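Local coordinates for putative exotoxin (superantigen) (Streptococcus pyogenes, PDB 1TY0), which probably acts as a superantigenic toxin that engages T-cell receptors and can use the same surface to pair with a second copy of itself, at residues I21-T26 with Y85-G90; K116-P121 with S202-Y207; Q132-K137 with G158-A163. One frame throughout, in Å; residues are numbered along the deposited sequence.

Contact 1 (I21-T26 with Y85-G90); sequences IPVDYT and YYIYGG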
# COMPACT_ATOMS: atom_id res chain seq x y z
N ILE A 21 -0.36 -0.66 2.15
CA ILE A 21 -1.73 -0.22 2.37
C ILE A 21 -2.62 -1.39 1.98
O ILE A 21 -2.54 -1.89 0.86
CB ILE A 21 -2.07 0.99 1.48
CG1 ILE A 21 -1.34 2.23 1.99
CG2 ILE A 21 -3.59 1.23 1.46
CD1 ILE A 21 -1.83 2.71 3.34
N PRO A 22 -3.50 -1.84 2.89
CA PRO A 22 -4.38 -2.97 2.57
C PRO A 22 -5.60 -2.65 1.72
O PRO A 22 -6.03 -1.50 1.63
CB PRO A 22 -4.78 -3.49 3.94
CG PRO A 22 -4.89 -2.22 4.74
CD PRO A 22 -3.66 -1.44 4.30
N VAL A 23 -6.14 -3.70 1.10
CA VAL A 23 -7.37 -3.59 0.32
C VAL A 23 -8.41 -3.77 1.41
O VAL A 23 -8.54 -4.85 1.99
CB VAL A 23 -7.48 -4.74 -0.70
CG1 VAL A 23 -8.85 -4.70 -1.37
CG2 VAL A 23 -6.38 -4.61 -1.74
N ASP A 24 -9.15 -2.70 1.69
CA ASP A 24 -10.13 -2.68 2.77
C ASP A 24 -11.48 -2.16 2.29
O ASP A 24 -11.63 -0.95 2.07
CB ASP A 24 -9.57 -1.78 3.88
CG ASP A 24 -10.44 -1.71 5.12
OD1 ASP A 24 -11.61 -2.14 5.08
OD2 ASP A 24 -9.94 -1.21 6.15
N TYR A 25 -12.44 -3.06 2.11
CA TYR A 25 -13.77 -2.67 1.65
C TYR A 25 -14.83 -3.47 2.38
O TYR A 25 -14.65 -4.66 2.62
CB TYR A 25 -13.90 -2.90 0.14
CG TYR A 25 -13.03 -1.96 -0.66
CD1 TYR A 25 -13.44 -0.65 -0.90
CD2 TYR A 25 -11.78 -2.36 -1.13
CE1 TYR A 25 -12.63 0.24 -1.58
CE2 TYR A 25 -10.95 -1.46 -1.81
CZ TYR A 25 -11.39 -0.17 -2.03
OH TYR A 25 -10.57 0.74 -2.66
N THR A 26 -15.95 -2.84 2.70
CA THR A 26 -17.01 -3.54 3.42
C THR A 26 -18.32 -3.63 2.65
O THR A 26 -18.63 -2.79 1.80
CB THR A 26 -17.27 -2.88 4.79
OG1 THR A 26 -17.57 -1.50 4.60
CG2 THR A 26 -16.05 -3.01 5.69
N TYR A 85 -7.95 -5.92 -7.81
CA TYR A 85 -6.98 -6.07 -6.74
C TYR A 85 -6.79 -7.57 -6.54
O TYR A 85 -7.76 -8.33 -6.54
CB TYR A 85 -7.49 -5.46 -5.43
CG TYR A 85 -7.41 -3.95 -5.36
CD1 TYR A 85 -6.21 -3.29 -5.60
CD2 TYR A 85 -8.53 -3.20 -5.04
CE1 TYR A 85 -6.13 -1.89 -5.51
CE2 TYR A 85 -8.47 -1.81 -4.95
CZ TYR A 85 -7.27 -1.17 -5.18
OH TYR A 85 -7.21 0.20 -5.06
N TYR A 86 -5.54 -8.00 -6.37
CA TYR A 86 -5.24 -9.42 -6.17
C TYR A 86 -4.75 -9.66 -4.75
O TYR A 86 -3.72 -9.12 -4.33
CB TYR A 86 -4.19 -9.87 -7.19
CG TYR A 86 -4.73 -9.83 -8.60
CD1 TYR A 86 -5.64 -10.78 -9.04
CD2 TYR A 86 -4.40 -8.78 -9.46
CE1 TYR A 86 -6.22 -10.71 -10.30
CE2 TYR A 86 -4.99 -8.69 -10.74
CZ TYR A 86 -5.89 -9.66 -11.15
OH TYR A 86 -6.49 -9.59 -12.38
N ILE A 87 -5.51 -10.45 -4.00
CA ILE A 87 -5.18 -10.76 -2.61
C ILE A 87 -5.40 -12.24 -2.34
O ILE A 87 -5.98 -12.95 -3.16
CB ILE A 87 -6.09 -9.97 -1.63
CG1 ILE A 87 -7.56 -10.35 -1.85
CG2 ILE A 87 -5.91 -8.46 -1.84
CD1 ILE A 87 -8.52 -9.76 -0.83
N TYR A 88 -4.92 -12.71 -1.19
CA TYR A 88 -5.11 -14.10 -0.78
C TYR A 88 -6.06 -14.03 0.41
O TYR A 88 -5.80 -13.30 1.37
CB TYR A 88 -3.79 -14.74 -0.33
CG TYR A 88 -2.78 -14.93 -1.43
CD1 TYR A 88 -3.10 -15.62 -2.60
CD2 TYR A 88 -1.47 -14.45 -1.28
CE1 TYR A 88 -2.14 -15.84 -3.59
CE2 TYR A 88 -0.51 -14.67 -2.26
CZ TYR A 88 -0.85 -15.37 -3.41
OH TYR A 88 0.11 -15.59 -4.39
N GLY A 89 -7.15 -14.79 0.36
CA GLY A 89 -8.11 -14.77 1.46
C GLY A 89 -8.64 -13.38 1.79
O GLY A 89 -8.93 -12.59 0.89
N GLY A 90 -8.76 -13.10 3.09
CA GLY A 90 -9.25 -11.81 3.56
C GLY A 90 -10.74 -11.59 3.39
O GLY A 90 -11.23 -10.47 3.51
O HOH W 1 -7.85 0.81 -2.36
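V23 lays its CG2 methyl over one face of the Y85 ring, and most of this contact follows from that CH-pi approach. The methyl carbon is 4.2 Å from the ring centroid and 25° off the ring normal. It is displaced toward the rim, so its nearest atom there is Y85 CG, 3.8 Å from V23 CG2. The other direct contacts are apolar. The same V23 CG2 reaches I87 CG2 at 3.9 Å, which makes this one methyl the point where Y85 and I87 both meet strand 23-26. With chi1 at 173°, V23 turns CG2 away from its own carbonyl carbon, while CG1 comes near Y85 CD2 and also sits at the edge of the neighbouring Y25 ring, in its plane. Y25 itself crosses Y85 at about a right angle, with Y25 CE2 4.0 Å from Y85 CE2.

The polar part is a water bridge. No direct hydrogen bond joins the two segments, but one water is hydrogen-bonded to both hydroxyls, 2.7 Å from Y25 OH and 2.8 Å from Y85 OH. Y85 OH is also hydrogen-bonded to K46 NZ, so this hydroxyl has a lysine as well as the water to fix it.

All of this belongs to the OB-fold domain. Strands 23-26 and 85-88 run nearly perpendicular (92°), with axes 9.5 Å apart, and each is paired with strand 69-74, whose I72 packs on I87. Strand 51-55 runs along the other edge of 84-93, Y45 of helix 43-46 meets Y25 edge-to-face, and I21 of the second subunit packs on both V23 and Y85.

Contact 2 (K116-P121 with S202-Y207); sequences KTLINP and SHFDIY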
# COMPACT_ATOMS: atom_id res chain seq x y z
N LYS A 116 4.17 -5.79 29.15
CA LYS A 116 3.03 -4.89 29.24
C LYS A 116 1.76 -5.51 28.71
O LYS A 116 1.79 -6.44 27.90
CB LYS A 116 3.33 -3.60 28.46
CG LYS A 116 2.18 -2.60 28.45
CD LYS A 116 2.56 -1.31 27.74
CE LYS A 116 1.45 -0.27 27.84
NZ LYS A 116 1.84 1.02 27.22
N THR A 117 0.63 -5.00 29.19
CA THR A 117 -0.67 -5.46 28.73
C THR A 117 -1.09 -4.40 27.72
O THR A 117 -1.26 -3.23 28.07
CB THR A 117 -1.71 -5.52 29.88
OG1 THR A 117 -1.32 -6.53 30.82
CG2 THR A 117 -3.09 -5.85 29.33
N LEU A 118 -1.23 -4.81 26.46
CA LEU A 118 -1.61 -3.88 25.41
C LEU A 118 -3.11 -3.72 25.36
O LEU A 118 -3.85 -4.69 25.25
CB LEU A 118 -1.10 -4.40 24.06
CG LEU A 118 0.39 -4.70 23.97
CD1 LEU A 118 0.71 -5.34 22.63
CD2 LEU A 118 1.20 -3.42 24.16
N ILE A 119 -3.57 -2.47 25.46
CA ILE A 119 -4.99 -2.17 25.42
C ILE A 119 -5.34 -1.47 24.11
O ILE A 119 -4.87 -0.36 23.84
CB ILE A 119 -5.41 -1.27 26.60
CG1 ILE A 119 -5.00 -1.92 27.93
CG2 ILE A 119 -6.92 -1.04 26.57
CD1 ILE A 119 -5.32 -1.09 29.16
N ASN A 120 -6.15 -2.13 23.30
CA ASN A 120 -6.56 -1.60 22.01
C ASN A 120 -5.40 -1.09 21.16
O ASN A 120 -5.43 0.03 20.65
CB ASN A 120 -7.59 -0.48 22.20
CG ASN A 120 -8.89 -0.98 22.78
OD1 ASN A 120 -9.41 -2.01 22.36
ND2 ASN A 120 -9.43 -0.25 23.76
N PRO A 121 -4.34 -1.91 21.02
CA PRO A 121 -3.18 -1.51 20.22
C PRO A 121 -3.61 -1.43 18.76
O PRO A 121 -3.02 -0.69 17.96
CB PRO A 121 -2.19 -2.64 20.48
CG PRO A 121 -3.06 -3.82 20.70
CD PRO A 121 -4.17 -3.27 21.57
N SER A 202 -10.72 -14.05 22.94
CA SER A 202 -10.45 -13.78 24.35
C SER A 202 -9.37 -12.72 24.51
O SER A 202 -9.59 -11.68 25.13
CB SER A 202 -10.01 -15.06 25.06
OG SER A 202 -9.61 -14.77 26.38
N HIS A 203 -8.20 -12.98 23.94
CA HIS A 203 -7.08 -12.06 24.00
C HIS A 203 -5.98 -12.60 23.11
O HIS A 203 -6.15 -13.63 22.46
CB HIS A 203 -6.55 -11.95 25.44
CG HIS A 203 -6.04 -13.24 26.00
ND1 HIS A 203 -6.88 -14.26 26.39
CD2 HIS A 203 -4.78 -13.70 26.19
CE1 HIS A 203 -6.16 -15.29 26.81
NE2 HIS A 203 -4.89 -14.97 26.70
N PHE A 204 -4.85 -11.91 23.07
CA PHE A 204 -3.73 -12.36 22.27
C PHE A 204 -2.45 -12.22 23.06
O PHE A 204 -2.41 -11.54 24.09
CB PHE A 204 -3.65 -11.55 20.96
CG PHE A 204 -3.16 -10.15 21.14
CD1 PHE A 204 -1.80 -9.87 21.13
CD2 PHE A 204 -4.05 -9.10 21.32
CE1 PHE A 204 -1.33 -8.56 21.30
CE2 PHE A 204 -3.61 -7.79 21.48
CZ PHE A 204 -2.24 -7.52 21.47
N ASP A 205 -1.41 -12.89 22.59
CA ASP A 205 -0.11 -12.84 23.23
C ASP A 205 0.92 -12.65 22.14
O ASP A 205 0.83 -13.27 21.08
CB ASP A 205 0.19 -14.15 23.97
CG ASP A 205 -0.69 -14.36 25.19
OD1 ASP A 205 -0.62 -13.53 26.12
OD2 ASP A 205 -1.45 -15.35 25.21
N ILE A 206 1.89 -11.79 22.40
CA ILE A 206 2.98 -11.55 21.47
C ILE A 206 4.23 -12.00 22.21
O ILE A 206 4.53 -11.48 23.29
CB ILE A 206 3.14 -10.05 21.13
CG1 ILE A 206 1.93 -9.55 20.36
CG2 ILE A 206 4.41 -9.84 20.30
CD1 ILE A 206 1.96 -8.05 20.08
N TYR A 207 4.92 -12.98 21.65
CA TYR A 207 6.15 -13.50 22.26
C TYR A 207 7.34 -13.09 21.41
O TYR A 207 7.47 -13.54 20.27
CB TYR A 207 6.11 -15.02 22.33
CG TYR A 207 5.06 -15.60 23.26
CD1 TYR A 207 5.28 -15.67 24.63
CD2 TYR A 207 3.86 -16.09 22.75
CE1 TYR A 207 4.32 -16.23 25.48
CE2 TYR A 207 2.90 -16.65 23.59
CZ TYR A 207 3.13 -16.71 24.95
OH TYR A 207 2.18 -17.28 25.77
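The ring of F204 meets L118 and P121 with its edge: L118 CD1 and P121 CG both lie near the ring plane, beside the CZ corner, and neither is over a face. I206 CG1, from the same strand as the ring, lies in the ring plane too, beside the CE1 side of the rim. This is the beta-grasp domain, and the contact passes over strand 105-110, which lies between strands 113-119 and 201-209 in the sheet. That explains why no backbone bond joins the two segments and why side chains alone close the gap.

L118 CD1 does most of the touching, 3.8 Å from F204 CZ and 3.9 Å from I206 CD1. It bridges two residues two positions apart on the far strand, and crosses both at about a right angle. P121, just past the end of its strand, brings CG to 3.9 Å from F204 CZ. F204 reaches these partners because its CG stands between the backbone N and the carbonyl carbon (chi1 73°), which swings the ring across toward L118. Helix 131-146 covers the group, with Y141 on L118 and I138 on both F204 and I206.

H203 and D205 alternate with F204 and I206, and with H169 they form a zinc site, empty in this chain. S202 and H203 both face A163 in a classic beta bulge. There H203 ND1 is hydrogen-bonded to S202 OG at 2.8 Å, in the plane of the imidazole, while H203 NE2 lies 3.8 Å from D205 OD2.

Contact 3 (Q132-K137 with G158-A163); sequences QEFDFK and GQLEIA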
# COMPACT_ATOMS: atom_id res chain seq x y z
N GLN A 132 -5.71 -12.67 8.93
CA GLN A 132 -4.88 -11.81 8.09
C GLN A 132 -5.01 -10.35 8.54
O GLN A 132 -4.01 -9.65 8.64
CB GLN A 132 -5.30 -11.92 6.61
CG GLN A 132 -4.53 -10.97 5.69
CD GLN A 132 -4.79 -11.19 4.19
OE1 GLN A 132 -4.14 -10.57 3.34
NE2 GLN A 132 -5.72 -12.08 3.86
N GLU A 133 -6.23 -9.91 8.81
CA GLU A 133 -6.42 -8.53 9.24
C GLU A 133 -5.77 -8.29 10.60
O GLU A 133 -5.08 -7.29 10.82
CB GLU A 133 -7.91 -8.18 9.34
CG GLU A 133 -8.15 -6.74 9.78
CD GLU A 133 -9.61 -6.34 9.76
OE1 GLU A 133 -10.42 -7.02 9.10
OE2 GLU A 133 -9.94 -5.32 10.41
N PHE A 134 -5.98 -9.22 11.52
CA PHE A 134 -5.40 -9.10 12.85
C PHE A 134 -3.88 -9.12 12.77
O PHE A 134 -3.20 -8.30 13.39
CB PHE A 134 -5.89 -10.24 13.74
CG PHE A 134 -5.67 -10.00 15.21
CD1 PHE A 134 -4.41 -10.15 15.76
CD2 PHE A 134 -6.72 -9.61 16.03
CE1 PHE A 134 -4.19 -9.91 17.12
CE2 PHE A 134 -6.52 -9.37 17.38
CZ PHE A 134 -5.25 -9.52 17.93
N ASP A 135 -3.34 -10.05 11.99
CA ASP A 135 -1.90 -10.20 11.83
C ASP A 135 -1.27 -8.94 11.24
O ASP A 135 -0.28 -8.43 11.76
CB ASP A 135 -1.62 -11.43 10.94
CG ASP A 135 -0.15 -11.80 10.89
OD1 ASP A 135 0.59 -11.49 11.85
OD2 ASP A 135 0.27 -12.45 9.90
N PHE A 136 -1.85 -8.43 10.17
CA PHE A 136 -1.33 -7.22 9.54
C PHE A 136 -1.29 -6.05 10.53
O PHE A 136 -0.27 -5.38 10.66
CB PHE A 136 -2.19 -6.82 8.35
CG PHE A 136 -1.92 -5.43 7.85
CD1 PHE A 136 -0.76 -5.15 7.13
CD2 PHE A 136 -2.81 -4.40 8.14
CE1 PHE A 136 -0.49 -3.84 6.70
CE2 PHE A 136 -2.54 -3.10 7.72
CZ PHE A 136 -1.38 -2.82 7.00
N LYS A 137 -2.40 -5.82 11.22
CA LYS A 137 -2.47 -4.71 12.16
C LYS A 137 -1.51 -4.84 13.33
O LYS A 137 -0.86 -3.87 13.70
CB LYS A 137 -3.91 -4.53 12.65
CG LYS A 137 -4.84 -4.07 11.53
CD LYS A 137 -6.26 -3.80 12.01
CE LYS A 137 -7.06 -3.15 10.88
NZ LYS A 137 -8.50 -2.97 11.20
N GLY A 158 9.88 -14.70 17.07
CA GLY A 158 8.66 -14.21 17.67
C GLY A 158 7.42 -14.93 17.19
O GLY A 158 7.39 -15.47 16.08
N GLN A 159 6.39 -14.95 18.03
CA GLN A 159 5.14 -15.61 17.69
C GLN A 159 3.96 -14.79 18.14
O GLN A 159 4.02 -14.09 19.15
CB GLN A 159 5.03 -16.99 18.35
CG GLN A 159 6.12 -17.98 17.99
CD GLN A 159 7.36 -17.82 18.84
OE1 GLN A 159 7.28 -17.66 20.06
NE2 GLN A 159 8.52 -17.87 18.20
N LEU A 160 2.88 -14.87 17.37
CA LEU A 160 1.65 -14.18 17.70
C LEU A 160 0.67 -15.30 18.02
O LEU A 160 0.44 -16.18 17.20
CB LEU A 160 1.14 -13.37 16.51
CG LEU A 160 -0.33 -12.95 16.55
CD1 LEU A 160 -0.61 -12.13 17.80
CD2 LEU A 160 -0.66 -12.15 15.30
N GLU A 161 0.10 -15.27 19.23
CA GLU A 161 -0.86 -16.29 19.62
C GLU A 161 -2.20 -15.64 19.91
O GLU A 161 -2.28 -14.68 20.67
CB GLU A 161 -0.37 -17.05 20.85
CG GLU A 161 0.96 -17.75 20.67
CD GLU A 161 1.17 -18.84 21.71
OE1 GLU A 161 0.83 -18.61 22.89
OE2 GLU A 161 1.68 -19.92 21.34
N ILE A 162 -3.24 -16.18 19.30
CA ILE A 162 -4.58 -15.66 19.50
C ILE A 162 -5.41 -16.66 20.28
O ILE A 162 -5.62 -17.79 19.83
CB ILE A 162 -5.28 -15.37 18.15
CG1 ILE A 162 -4.41 -14.42 17.32
CG2 ILE A 162 -6.65 -14.77 18.39
CD1 ILE A 162 -4.10 -13.12 18.03
N ALA A 163 -5.88 -16.24 21.45
CA ALA A 163 -6.70 -17.10 22.29
C ALA A 163 -8.17 -16.99 21.93
O ALA A 163 -8.77 -15.92 22.02
CB ALA A 163 -6.49 -16.74 23.76
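L160 is the first residue of strand segment 158-163 to meet the helix. It splits its two methyls between neighbouring helix residues: CD2 lies 3.7 Å from D135 OD1 and also near D135 CA, while CD1 reaches F134 CE1 more loosely, at 4.3 Å. The carboxylate of D135 is therefore flanked by a hydrocarbon branch, and its polar demands are met by other residues. Y190 OH bonds to OD2, and R139 NE forms a salt bridge with OD1, which probably helps keep this buried group charged.

E161 comes next, and its side chain takes the other side of the strand, on S171. Its backbone pairs with D205 of the adjacent strand.

I162 then returns to the helix. Its CD1 meets F134 from the opposite direction, 3.3 Å from CE1, a tight fit, and 3.8 Å from both F134 CD1 and F134 CZ. The methyl is thus centred on the CE1 corner of the ring. F134 carries CG anti to its backbone N (chi1 -164°), which sends the ring down from the helix onto the sheet, where I124 also packs against it. F204 touches I162 from the neighbouring strand.

A163, like E161, turns its side chain from the helix, and it packs against H169 and H203, two of the zinc-binding residues.

The helix passes over the strand at 136° between their N-to-C directions, its axis 10.7 Å away. A long helix laid obliquely across one face of a mixed sheet, with alternate strand residues turned up to meet it, is the hallmark of the beta-grasp fold.

Overall arrangement
All three contacts are buried. Contact 3 lies nearest the middle of the chain, contact 1 in the OB-fold domain, and contact 2 furthest out, on the opposite side of the chain's centre from contact 1. Contacts 2 and 3 share one sheet, and the helix of contact 3 also covers contact 2: strands 201-209 and 157-164 are neighbours, and F204 CB packs 3.4 Å from I162 CD1. Contact 1 joins contact 3 across the domain boundary, where Q132 NE2 bonds to Y88 O at 2.8 Å. Contact 1 adds a water between phenols, contact 2 is wholly apolar beside an empty zinc site, and contact 3 lays one leucine methyl against a carboxylate held by Y190 and R139.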